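Local coordinates for hypothetical nigD-like protein (Bacteroides caccae, PDB 3QWN) that is of unproven function but is probably an antitoxin-like immunity protein of the NigD type, built from an OB-like domain and a beta-sandwich domain, at residues 105-110 with 181-186; 103-106 with 111-114; 143-148 with 164-169; 116-119 with 125-128; 28-31 with 35-38. All coordinates share one frame; numbering follows the deposited sequence.

From the N terminus, interaction 5 comes first, closing a tight hairpin (28-31 with 35-38) in the OB-like domain before any other contact opens. The remaining four lie in the C-terminal beta sandwich. Interactions 1 and 2 start from the same strand and share Ile105 and Trp106: interaction 2 closes a short hairpin, whereas interaction 1 spans the long way to 181-186. Within that long loop interaction 4 (116-119 with 125-128) and then interaction 3 (143-148 with 164-169) open and close in series without crossing. Interactions 1, 3 and 4 each bridge the two sheets of the sandwich. Arg109, in segment 105-110, reaches back to Asp31 of interaction 5, linking the domains.

Interaction 1. Residues 105-110 with 181-186; sequences IWLGRG and ITIKFK
Two apolar pairs make this contact: Ile105 with Phe185, and Leu107 with Ile183. The methyl CD1 of Ile105 comes at the Phe185 ring obliquely, meeting CD2 at 3.6 Å and CE2 at 4.0 Å. Ile105 reaches that far because CG1 stands opposite the backbone N (chi1 -173°) and CD1 continues the chain in extended form (chi2 163°). One step along, CD2 of Leu107 touches CD1 of Ile183 at 3.9 Å, methyl against methyl, the two side chains crossing at a slant. No hydrogen bond joins the segments, whose CA atoms stay 9.8 Å apart between Ile105 and Phe185. That spacing is the one expected of facing sheets in a beta sandwich: strand 101-108 sits at the edge of a three-stranded antiparallel sheet, strand 181-190 inside the opposing one. Around the first shell, Leu112 and Met114 of the neighbouring strand pack on Ile105, while Tyr202 and Phe207 of strand 196-209 approach Ile105 and Leu107 respectively. From the adjacent strand 142-150 Met145 touches Ile183 and Leu147 touches Phe185, and Leu168 touches both Leu107 and Ile183. Beyond the strand end, Arg109 NE donates to Asp31 O in the N-terminal domain.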
# COMPACT_ATOMS: atom_id res chain seq x y z
N ILE A 105 -0.92 -0.59 -9.80
CA ILE A 105 -1.88 -0.02 -8.84
C ILE A 105 -3.21 -0.79 -8.97
O ILE A 105 -3.62 -1.11 -10.09
CB ILE A 105 -2.06 1.52 -9.07
CG1 ILE A 105 -2.93 2.17 -7.94
CG2 ILE A 105 -2.52 1.88 -10.53
CD1 ILE A 105 -2.81 3.67 -7.86
N TRP A 106 -3.81 -1.17 -7.86
CA TRP A 106 -5.05 -1.95 -7.90
C TRP A 106 -5.75 -1.96 -6.56
O TRP A 106 -5.13 -1.79 -5.50
CB TRP A 106 -4.79 -3.43 -8.35
CG TRP A 106 -4.03 -4.25 -7.34
CD1 TRP A 106 -4.56 -5.09 -6.41
CD2 TRP A 106 -2.62 -4.23 -7.11
NE1 TRP A 106 -3.57 -5.58 -5.59
CE2 TRP A 106 -2.37 -5.09 -6.02
CE3 TRP A 106 -1.53 -3.62 -7.76
CZ2 TRP A 106 -1.07 -5.33 -5.55
CZ3 TRP A 106 -0.25 -3.82 -7.26
CH2 TRP A 106 -0.03 -4.65 -6.15
N LEU A 107 -7.05 -2.22 -6.61
CA LEU A 107 -7.85 -2.40 -5.41
C LEU A 107 -7.75 -3.88 -4.98
O LEU A 107 -7.79 -4.77 -5.84
CB LEU A 107 -9.30 -2.00 -5.65
CG LEU A 107 -9.60 -0.53 -5.89
CD1 LEU A 107 -11.03 -0.37 -6.35
CD2 LEU A 107 -9.35 0.31 -4.64
N GLY A 108 -7.59 -4.11 -3.69
CA GLY A 108 -7.53 -5.46 -3.18
C GLY A 108 -7.53 -5.56 -1.68
O GLY A 108 -6.76 -4.88 -1.00
N ARG A 109 -8.37 -6.47 -1.16
CA ARG A 109 -8.53 -6.83 0.25
C ARG A 109 -8.66 -5.63 1.21
O ARG A 109 -8.04 -5.59 2.27
CB ARG A 109 -7.41 -7.78 0.70
CG ARG A 109 -8.11 -9.00 1.31
CD ARG A 109 -7.28 -10.22 1.49
NE ARG A 109 -7.64 -11.31 0.59
CZ ARG A 109 -8.06 -12.51 0.99
NH1 ARG A 109 -8.23 -12.76 2.28
NH2 ARG A 109 -8.33 -13.46 0.10
N GLY A 110 -9.52 -4.69 0.83
CA GLY A 110 -9.81 -3.50 1.63
C GLY A 110 -8.81 -2.37 1.50
O GLY A 110 -8.93 -1.37 2.22
N ILE A 181 -18.23 3.68 -4.29
CA ILE A 181 -17.21 4.71 -4.07
C ILE A 181 -16.24 4.71 -5.27
O ILE A 181 -15.92 3.65 -5.80
CB ILE A 181 -16.51 4.46 -2.69
CG1 ILE A 181 -17.42 4.98 -1.56
CG2 ILE A 181 -15.13 5.12 -2.58
CD1 ILE A 181 -17.50 4.11 -0.41
N THR A 182 -15.81 5.91 -5.70
CA THR A 182 -14.87 6.06 -6.81
C THR A 182 -13.59 6.73 -6.28
O THR A 182 -13.63 7.89 -5.87
CB THR A 182 -15.49 6.84 -7.99
OG1 THR A 182 -16.68 6.17 -8.41
CG2 THR A 182 -14.54 6.96 -9.17
N ILE A 183 -12.48 6.00 -6.27
CA ILE A 183 -11.22 6.57 -5.81
C ILE A 183 -10.50 7.12 -7.03
O ILE A 183 -10.26 6.38 -7.98
CB ILE A 183 -10.35 5.57 -5.00
CG1 ILE A 183 -11.11 5.10 -3.72
CG2 ILE A 183 -8.96 6.16 -4.66
CD1 ILE A 183 -10.94 3.68 -3.45
N LYS A 184 -10.17 8.42 -6.99
CA LYS A 184 -9.43 9.10 -8.05
C LYS A 184 -8.06 9.50 -7.47
O LYS A 184 -7.97 10.40 -6.64
CB LYS A 184 -10.21 10.29 -8.59
CG LYS A 184 -11.45 9.86 -9.35
CD LYS A 184 -12.12 11.04 -10.00
CE LYS A 184 -13.42 10.67 -10.66
NZ LYS A 184 -13.96 11.79 -11.44
N PHE A 185 -7.02 8.76 -7.86
CA PHE A 185 -5.67 8.92 -7.35
C PHE A 185 -4.79 9.76 -8.29
O PHE A 185 -4.67 9.46 -9.47
CB PHE A 185 -5.02 7.54 -7.10
CG PHE A 185 -3.58 7.58 -6.65
CD1 PHE A 185 -3.25 7.92 -5.34
CD2 PHE A 185 -2.55 7.28 -7.54
CE1 PHE A 185 -1.92 7.97 -4.94
CE2 PHE A 185 -1.21 7.31 -7.12
CZ PHE A 185 -0.91 7.65 -5.83
N LYS A 186 -4.16 10.81 -7.72
CA LYS A 186 -3.22 11.71 -8.38
C LYS A 186 -1.85 11.59 -7.73
O LYS A 186 -1.75 11.25 -6.54
CB LYS A 186 -3.71 13.16 -8.32
CG LYS A 186 -4.73 13.51 -9.40
CD LYS A 186 -5.19 14.96 -9.27
CE LYS A 186 -6.48 15.22 -10.02
NZ LYS A 186 -6.81 16.67 -10.07

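Interaction 2. Residues 103-106 with 111-114; sequences VSIW and YLNM
Trp106 and Asn113 form a hydrogen-bonded pair of the antiparallel beta hairpin made by strands 101-108 and 111-120 at one edge of the sandwich. Trp106 N donates to Asn113 O at 2.9 Å, and Asn113 N returns the bond to Trp106 O at 2.8 Å. Ile105 and Met114 make the neighbouring non-hydrogen-bonded pair, where CA of Ile105 lies 3.3 Å from Asn113 O in a CA-H...O contact. Where the chain turns a corner, Val103 and Ser104 both face Ile115 in a classic beta bulge. On the face turned to the opposing sheet, Ile105 and the selenomethionine Met114 lie side by side, pointing the same way, with CD1 of Ile105 3.8 Å from CE of Met114. Leu112 CD1 adds a looser contact with CG1 of Ile105. The other face carries the indole. With CG between the backbone N and carbonyl carbon (chi1 69°), Trp106 folds over Asn113, whose CB sits over one face of the indole in a CH-pi contact, 3.8 Å from the centroid of the six-membered ring. The ring and amide planes are 35° apart. Asn113 OD1 accepts from Ser165 OG and Arg54 NH2, which anchor the amide. Its ND2 gives weak bonds to Gly108 O and, at 3.3 Å, to Trp106 O.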
# COMPACT_ATOMS: atom_id res chain seq x y z
N VAL A 103 4.29 1.71 -10.88
CA VAL A 103 4.59 0.47 -11.61
C VAL A 103 3.29 -0.33 -11.80
O VAL A 103 3.04 -0.81 -12.89
CB VAL A 103 5.66 -0.36 -10.83
CG1 VAL A 103 5.90 -1.72 -11.50
CG2 VAL A 103 6.96 0.42 -10.73
N SER A 104 2.51 -0.50 -10.73
CA SER A 104 1.27 -1.25 -10.69
C SER A 104 0.39 -0.67 -9.58
O SER A 104 0.92 -0.19 -8.59
CB SER A 104 1.57 -2.73 -10.48
OG SER A 104 0.42 -3.57 -10.49
N ILE A 105 -0.92 -0.59 -9.80
CA ILE A 105 -1.88 -0.02 -8.84
C ILE A 105 -3.21 -0.79 -8.97
O ILE A 105 -3.62 -1.11 -10.09
CB ILE A 105 -2.06 1.52 -9.07
CG1 ILE A 105 -2.93 2.17 -7.94
CG2 ILE A 105 -2.52 1.88 -10.53
CD1 ILE A 105 -2.81 3.67 -7.86
N TRP A 106 -3.81 -1.17 -7.86
CA TRP A 106 -5.05 -1.95 -7.90
C TRP A 106 -5.75 -1.96 -6.56
O TRP A 106 -5.13 -1.79 -5.50
CB TRP A 106 -4.79 -3.43 -8.35
CG TRP A 106 -4.03 -4.25 -7.34
CD1 TRP A 106 -4.56 -5.09 -6.41
CD2 TRP A 106 -2.62 -4.23 -7.11
NE1 TRP A 106 -3.57 -5.58 -5.59
CE2 TRP A 106 -2.37 -5.09 -6.02
CE3 TRP A 106 -1.53 -3.62 -7.76
CZ2 TRP A 106 -1.07 -5.33 -5.55
CZ3 TRP A 106 -0.25 -3.82 -7.26
CH2 TRP A 106 -0.03 -4.65 -6.15
N TYR A 111 -7.83 -2.50 0.60
CA TYR A 111 -6.82 -1.48 0.37
C TYR A 111 -6.73 -1.03 -1.10
O TYR A 111 -7.19 -1.74 -2.02
CB TYR A 111 -5.45 -2.02 0.76
CG TYR A 111 -5.28 -2.46 2.19
CD1 TYR A 111 -4.84 -1.57 3.17
CD2 TYR A 111 -5.42 -3.80 2.54
CE1 TYR A 111 -4.66 -1.98 4.49
CE2 TYR A 111 -5.19 -4.23 3.85
CZ TYR A 111 -4.80 -3.31 4.82
OH TYR A 111 -4.54 -3.75 6.10
N LEU A 112 -6.09 0.14 -1.32
CA LEU A 112 -5.67 0.62 -2.63
C LEU A 112 -4.15 0.32 -2.65
O LEU A 112 -3.39 1.01 -1.98
CB LEU A 112 -6.03 2.11 -2.87
CG LEU A 112 -5.44 2.72 -4.17
CD1 LEU A 112 -6.16 2.19 -5.42
CD2 LEU A 112 -5.42 4.25 -4.12
N ASN A 113 -3.73 -0.77 -3.33
CA ASN A 113 -2.33 -1.19 -3.36
C ASN A 113 -1.58 -0.61 -4.53
O ASN A 113 -2.15 -0.38 -5.59
CB ASN A 113 -2.20 -2.72 -3.38
CG ASN A 113 -3.18 -3.37 -2.47
OD1 ASN A 113 -2.99 -3.36 -1.29
ND2 ASN A 113 -4.32 -3.76 -2.97
N MSE A 114 -0.31 -0.32 -4.33
CA MSE A 114 0.51 0.23 -5.38
C MSE A 114 1.95 -0.07 -5.13
O MSE A 114 2.41 -0.12 -3.98
CB MSE A 114 0.30 1.75 -5.61
CG MSE A 114 0.85 2.67 -4.53
SE MSE A 114 0.13 4.51 -4.76
CE MSE A 114 -1.71 4.14 -4.22

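Interaction 3. Residues 143-148 with 164-169; sequences VNMLLY and LSVPLD
Methyl and selenium contacts carry this interface, beginning with selenomethionine Met145, which meets Val166 and Leu168. Its side chain leaves CB with CG opposite the carbonyl carbon (chi1 -65°) and stays extended beyond, so that the selenium and the terminal methyl meet different residues. The Met145 and Val166 side chains pass each other in opposite directions, SE of Met145 4.2 Å from CG1 of Val166, whereas CE of Met145 goes further and meets CD2 of Leu168 at 3.6 Å. Leucine against leucine is the second kind of packing: CD1 of Leu147 touches CD2 of Leu164 at 3.7 Å, the two side chains meeting at an oblique angle. All five of these residues are buried.

Strand 142-150 belongs to the five-stranded mixed sheet and strand 158-167 to the three-stranded antiparallel one, so the side chains interleave in the middle of the beta sandwich, with 10.1 Å between CA of Met145 and CA of Val166. The layer is continued by Ile130 against Met145 and Val166, and by Phe128 and Leu116 against Leu164.

No hydrogen bond spans the segments; instead Met145 pairs through its backbone with Lys184 and Lys186 of the adjacent strand. Alternate residues point to the other side of each sheet: Asn144 ND2 bonds to Glu136 OE2, and Ser165, buried on the far side of its own sheet, accepts through OG from Arg54 NE.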
# COMPACT_ATOMS: atom_id res chain seq x y z
N VAL A 143 -13.79 9.91 -3.95
CA VAL A 143 -12.73 10.14 -2.98
C VAL A 143 -11.49 10.56 -3.77
O VAL A 143 -10.95 9.76 -4.55
CB VAL A 143 -12.44 8.90 -2.08
CG1 VAL A 143 -11.26 9.16 -1.15
CG2 VAL A 143 -13.67 8.47 -1.30
N ASN A 144 -11.07 11.82 -3.61
CA ASN A 144 -9.88 12.32 -4.29
C ASN A 144 -8.67 12.09 -3.41
O ASN A 144 -8.68 12.46 -2.24
CB ASN A 144 -10.03 13.77 -4.68
CG ASN A 144 -11.00 13.97 -5.81
OD1 ASN A 144 -10.76 13.56 -6.93
ND2 ASN A 144 -12.13 14.60 -5.52
N MSE A 145 -7.64 11.43 -3.97
CA MSE A 145 -6.40 11.11 -3.27
C MSE A 145 -5.21 11.65 -4.01
O MSE A 145 -5.09 11.48 -5.21
CB MSE A 145 -6.25 9.60 -3.09
CG MSE A 145 -7.29 8.98 -2.20
SE MSE A 145 -6.81 7.17 -1.80
CE MSE A 145 -8.43 6.65 -0.85
N LEU A 146 -4.34 12.34 -3.29
CA LEU A 146 -3.11 12.88 -3.85
C LEU A 146 -1.97 12.29 -3.06
O LEU A 146 -1.99 12.34 -1.83
CB LEU A 146 -3.07 14.41 -3.82
CG LEU A 146 -1.74 15.11 -4.22
CD1 LEU A 146 -1.31 14.76 -5.68
CD2 LEU A 146 -1.86 16.61 -4.05
N LEU A 147 -0.98 11.70 -3.77
CA LEU A 147 0.17 11.13 -3.10
C LEU A 147 1.05 12.24 -2.50
O LEU A 147 1.42 13.20 -3.20
CB LEU A 147 1.00 10.24 -4.04
CG LEU A 147 2.19 9.53 -3.38
CD1 LEU A 147 1.75 8.40 -2.49
CD2 LEU A 147 3.18 9.08 -4.40
N TYR A 148 1.37 12.08 -1.22
CA TYR A 148 2.33 12.88 -0.51
C TYR A 148 3.64 12.08 -0.51
O TYR A 148 3.65 10.90 -0.13
CB TYR A 148 1.85 13.18 0.92
CG TYR A 148 2.89 13.82 1.82
CD1 TYR A 148 3.89 13.05 2.42
CD2 TYR A 148 2.83 15.17 2.13
CE1 TYR A 148 4.86 13.64 3.23
CE2 TYR A 148 3.76 15.76 2.98
CZ TYR A 148 4.78 14.99 3.52
OH TYR A 148 5.72 15.54 4.36
N LEU A 164 2.89 0.59 -1.08
CA LEU A 164 1.84 1.25 -0.30
C LEU A 164 0.54 0.44 -0.33
O LEU A 164 0.16 -0.08 -1.36
CB LEU A 164 1.57 2.67 -0.86
CG LEU A 164 2.43 3.82 -0.34
CD1 LEU A 164 3.87 3.76 -0.87
CD2 LEU A 164 1.83 5.12 -0.72
N SER A 165 -0.16 0.37 0.80
CA SER A 165 -1.47 -0.26 0.93
C SER A 165 -2.31 0.75 1.66
O SER A 165 -2.13 0.93 2.86
CB SER A 165 -1.39 -1.59 1.66
OG SER A 165 -1.36 -2.70 0.78
N VAL A 166 -3.11 1.52 0.91
CA VAL A 166 -3.94 2.57 1.48
C VAL A 166 -5.23 1.93 2.06
O VAL A 166 -6.05 1.45 1.26
CB VAL A 166 -4.28 3.69 0.45
CG1 VAL A 166 -5.02 4.83 1.13
CG2 VAL A 166 -3.04 4.20 -0.26
N PRO A 167 -5.45 1.96 3.41
CA PRO A 167 -6.71 1.39 3.97
C PRO A 167 -7.96 2.15 3.53
O PRO A 167 -7.96 3.38 3.54
CB PRO A 167 -6.50 1.51 5.49
CG PRO A 167 -5.49 2.59 5.66
CD PRO A 167 -4.57 2.50 4.47
N LEU A 168 -9.02 1.43 3.15
CA LEU A 168 -10.25 2.04 2.65
C LEU A 168 -11.47 1.76 3.56
O LEU A 168 -12.61 2.03 3.16
CB LEU A 168 -10.55 1.57 1.21
CG LEU A 168 -9.45 1.73 0.17
CD1 LEU A 168 -9.83 0.99 -1.11
CD2 LEU A 168 -9.13 3.18 -0.09
N ASP A 169 -11.23 1.29 4.78
CA ASP A 169 -12.26 0.96 5.78
C ASP A 169 -13.08 2.18 6.21
O ASP A 169 -14.29 2.03 6.46
CB ASP A 169 -11.61 0.28 7.01
CG ASP A 169 -10.74 -0.91 6.64
OD1 ASP A 169 -11.26 -1.86 6.01
OD2 ASP A 169 -9.53 -0.86 6.92

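Interaction 4. Residues 116-119 with 125-128; sequences LNLK and QHVF
Leu118 and Phe128 both place CG opposite their own carbonyl carbon (chi1 -89° and -65°), which sends the leucine branch and the phenyl ring into the space between two strands of the beta sandwich. Leu116 and His126 have first torsions of the same kind. The strands are consecutive in the chain but lie in different sheets: 111-120 in the three-stranded antiparallel layer and 127-133 in the five-stranded mixed one. CA of Leu118 and CA of His126 are accordingly 9.5 Å apart, and no hydrogen bond links the segments.

Leu118 makes most of the contact. Both its methyls meet the far end of the Phe128 ring, CD1 at 3.8 Å from CZ and CD2 at 3.7 Å from the same atom, with CD2 at the ring edge, near its plane. CD2 also comes within 3.7 Å of His126 ND1, approaching the imidazole obliquely, so one methyl touches both rings. Leu116, on the same strand as Leu118, meets the phenyl ring with its CD1 3.7 Å from Phe128 CE1, oblique to the ring.

Leu164 packs on both Leu116 and Phe128, and Phe128 stacks on His149. Both nitrogens of His126 are nevertheless hydrogen-bonded: ND1 to His149 NE2, and NE2 to Asp154 OD2. Together they would fix the rotation of the imidazole, and the nearby carboxylate probably makes the ring more basic. Next to it, Gln125 NE2 makes a weak bond, 3.3 Å long, to His126 O.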
# COMPACT_ATOMS: atom_id res chain seq x y z
N LEU A 116 5.48 1.54 -6.36
CA LEU A 116 6.07 2.75 -6.90
C LEU A 116 7.51 2.54 -7.26
O LEU A 116 8.17 1.68 -6.68
CB LEU A 116 5.97 3.91 -5.88
CG LEU A 116 4.61 4.24 -5.27
CD1 LEU A 116 4.75 5.35 -4.24
CD2 LEU A 116 3.58 4.64 -6.36
N ASN A 117 8.01 3.31 -8.22
CA ASN A 117 9.43 3.33 -8.52
C ASN A 117 9.93 4.71 -8.17
O ASN A 117 9.35 5.73 -8.58
CB ASN A 117 9.80 2.94 -9.96
CG ASN A 117 11.30 2.76 -10.08
OD1 ASN A 117 11.89 1.79 -9.54
ND2 ASN A 117 11.97 3.76 -10.64
N LEU A 118 10.99 4.73 -7.37
CA LEU A 118 11.68 5.89 -6.84
C LEU A 118 13.11 5.91 -7.30
O LEU A 118 13.69 4.85 -7.52
CB LEU A 118 11.70 5.75 -5.29
CG LEU A 118 10.57 6.31 -4.48
CD1 LEU A 118 9.30 5.49 -4.66
CD2 LEU A 118 10.94 6.27 -3.04
N LYS A 119 13.69 7.08 -7.33
CA LYS A 119 15.11 7.28 -7.56
C LYS A 119 15.60 7.82 -6.22
O LYS A 119 15.13 8.86 -5.75
CB LYS A 119 15.41 8.17 -8.79
CG LYS A 119 15.38 7.42 -10.13
CD LYS A 119 16.77 6.98 -10.61
CE LYS A 119 16.87 6.70 -12.09
NZ LYS A 119 18.24 6.27 -12.48
N GLN A 125 15.00 9.42 4.90
CA GLN A 125 13.74 8.70 4.99
C GLN A 125 12.76 9.28 3.99
O GLN A 125 12.59 10.49 3.91
CB GLN A 125 13.18 8.74 6.43
CG GLN A 125 11.94 7.87 6.71
CD GLN A 125 12.11 6.38 6.44
OE1 GLN A 125 13.11 5.74 6.79
NE2 GLN A 125 11.12 5.79 5.80
N HIS A 126 12.17 8.40 3.17
CA HIS A 126 11.17 8.76 2.19
C HIS A 126 9.84 8.60 2.91
O HIS A 126 9.52 7.52 3.42
CB HIS A 126 11.30 7.91 0.92
CG HIS A 126 12.49 8.29 0.08
ND1 HIS A 126 12.35 9.02 -1.08
CD2 HIS A 126 13.80 8.05 0.28
CE1 HIS A 126 13.57 9.18 -1.56
NE2 HIS A 126 14.47 8.61 -0.77
N VAL A 127 9.13 9.71 3.08
CA VAL A 127 7.87 9.74 3.81
C VAL A 127 6.71 9.83 2.82
O VAL A 127 6.69 10.71 1.96
CB VAL A 127 7.82 10.88 4.88
CG1 VAL A 127 6.54 10.81 5.71
CG2 VAL A 127 9.04 10.83 5.80
N PHE A 128 5.79 8.86 2.91
CA PHE A 128 4.61 8.76 2.08
C PHE A 128 3.34 9.02 2.89
O PHE A 128 3.28 8.68 4.08
CB PHE A 128 4.52 7.39 1.41
CG PHE A 128 5.63 7.13 0.43
CD1 PHE A 128 5.58 7.66 -0.87
CD2 PHE A 128 6.73 6.35 0.78
CE1 PHE A 128 6.62 7.45 -1.77
CE2 PHE A 128 7.76 6.12 -0.13
CZ PHE A 128 7.71 6.69 -1.39

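Interaction 5. Residues 28-31 with 35-38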
# COMPACT_ATOMS: atom_id res chain seq x y z
N LEU A 28 -0.28 -16.60 7.29
CA LEU A 28 -0.04 -15.76 6.14
C LEU A 28 -1.34 -15.77 5.35
O LEU A 28 -1.91 -16.82 5.13
CB LEU A 28 1.19 -16.27 5.31
CG LEU A 28 1.51 -15.44 4.10
CD1 LEU A 28 2.97 -15.27 3.90
CD2 LEU A 28 0.82 -15.97 2.90
N ILE A 29 -1.85 -14.59 5.00
CA ILE A 29 -3.12 -14.50 4.29
C ILE A 29 -2.85 -13.81 2.97
O ILE A 29 -2.63 -12.60 2.93
CB ILE A 29 -4.29 -13.85 5.07
CG1 ILE A 29 -4.34 -14.35 6.53
CG2 ILE A 29 -5.61 -14.11 4.34
CD1 ILE A 29 -5.13 -13.56 7.37
N PRO A 30 -2.79 -14.61 1.88
CA PRO A 30 -2.56 -14.02 0.55
C PRO A 30 -3.74 -13.13 0.16
O PRO A 30 -4.83 -13.29 0.70
CB PRO A 30 -2.46 -15.23 -0.38
CG PRO A 30 -2.37 -16.43 0.50
CD PRO A 30 -3.04 -16.07 1.78
N ASP A 31 -3.53 -12.20 -0.76
CA ASP A 31 -4.63 -11.35 -1.20
C ASP A 31 -5.61 -12.16 -2.07
O ASP A 31 -6.83 -12.01 -1.94
CB ASP A 31 -4.07 -10.15 -1.96
CG ASP A 31 -3.72 -8.93 -1.11
OD1 ASP A 31 -3.72 -9.06 0.15
OD2 ASP A 31 -3.50 -7.85 -1.69
N ALA A 35 -6.50 -18.05 4.07
CA ALA A 35 -5.47 -18.03 5.11
C ALA A 35 -4.75 -19.35 5.17
O ALA A 35 -5.37 -20.41 5.01
CB ALA A 35 -6.10 -17.74 6.48
N LEU A 36 -3.44 -19.29 5.37
CA LEU A 36 -2.59 -20.46 5.46
C LEU A 36 -1.81 -20.46 6.74
O LEU A 36 -1.31 -19.41 7.14
CB LEU A 36 -1.61 -20.52 4.29
CG LEU A 36 -2.14 -20.74 2.89
CD1 LEU A 36 -1.14 -20.25 1.88
CD2 LEU A 36 -2.46 -22.20 2.66
N THR A 37 -1.69 -21.63 7.36
CA THR A 37 -0.84 -21.85 8.52
C THR A 37 0.61 -21.77 7.99
O THR A 37 0.88 -22.31 6.92
CB THR A 37 -1.18 -23.21 9.16
OG1 THR A 37 -2.46 -23.13 9.79
CG2 THR A 37 -0.16 -23.64 10.20
N VAL A 38 1.50 -21.06 8.69
CA VAL A 38 2.92 -20.95 8.32
C VAL A 38 3.63 -22.16 8.90
O VAL A 38 3.88 -22.18 10.11
CB VAL A 38 3.55 -19.60 8.77
CG1 VAL A 38 5.06 -19.59 8.58
CG2 VAL A 38 2.90 -18.41 8.06
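Leu28 and Leu36 exchange two backbone hydrogen bonds. Leu28 N donates to Leu36 O at 3.0 Å, nearly straight with an N-H...O angle of 169°. In return, Leu36 N donates to Leu28 O at 2.9 Å. Together they define an antiparallel hydrogen-bonded pair, the one beta bridge between these segments. Pro30, two residues on, has no N-H to give. The short segments 28-30 and 36-38 run at 141° to each other, 6.3 Å apart at closest approach.

The pair lies near the turn of the hairpin made by strands 25-30 and 36-41, the second and third strands of a five-stranded sheet with order 1-2-3-5-4 whose first and last strands also pair, as in an OB-type barrel. Backbone bonds carry the sheet onward, from Ile29 to Thr16 on one flank and from Thr37 to Ala70 on the other.

Side chains pack on both faces. On the inner one, Val38 turns its CG2 methyl to Leu28, 3.9 Å from CB; CG1 of Val38 stands anti to the backbone N, which leaves CG2 as the branch on Leu28. CD1 of Leu36 comes to 4.2 Å from CG of Pro30. Ile72 and Tyr59 cover Leu28, while Thr61 and Ala70 lie against Leu36. On the outer face, CG1 of Ile29 rests on CB of Ala35 at 3.8 Å. Past the strand, Asp31 OD1 forms a salt bridge with Arg54 NH1.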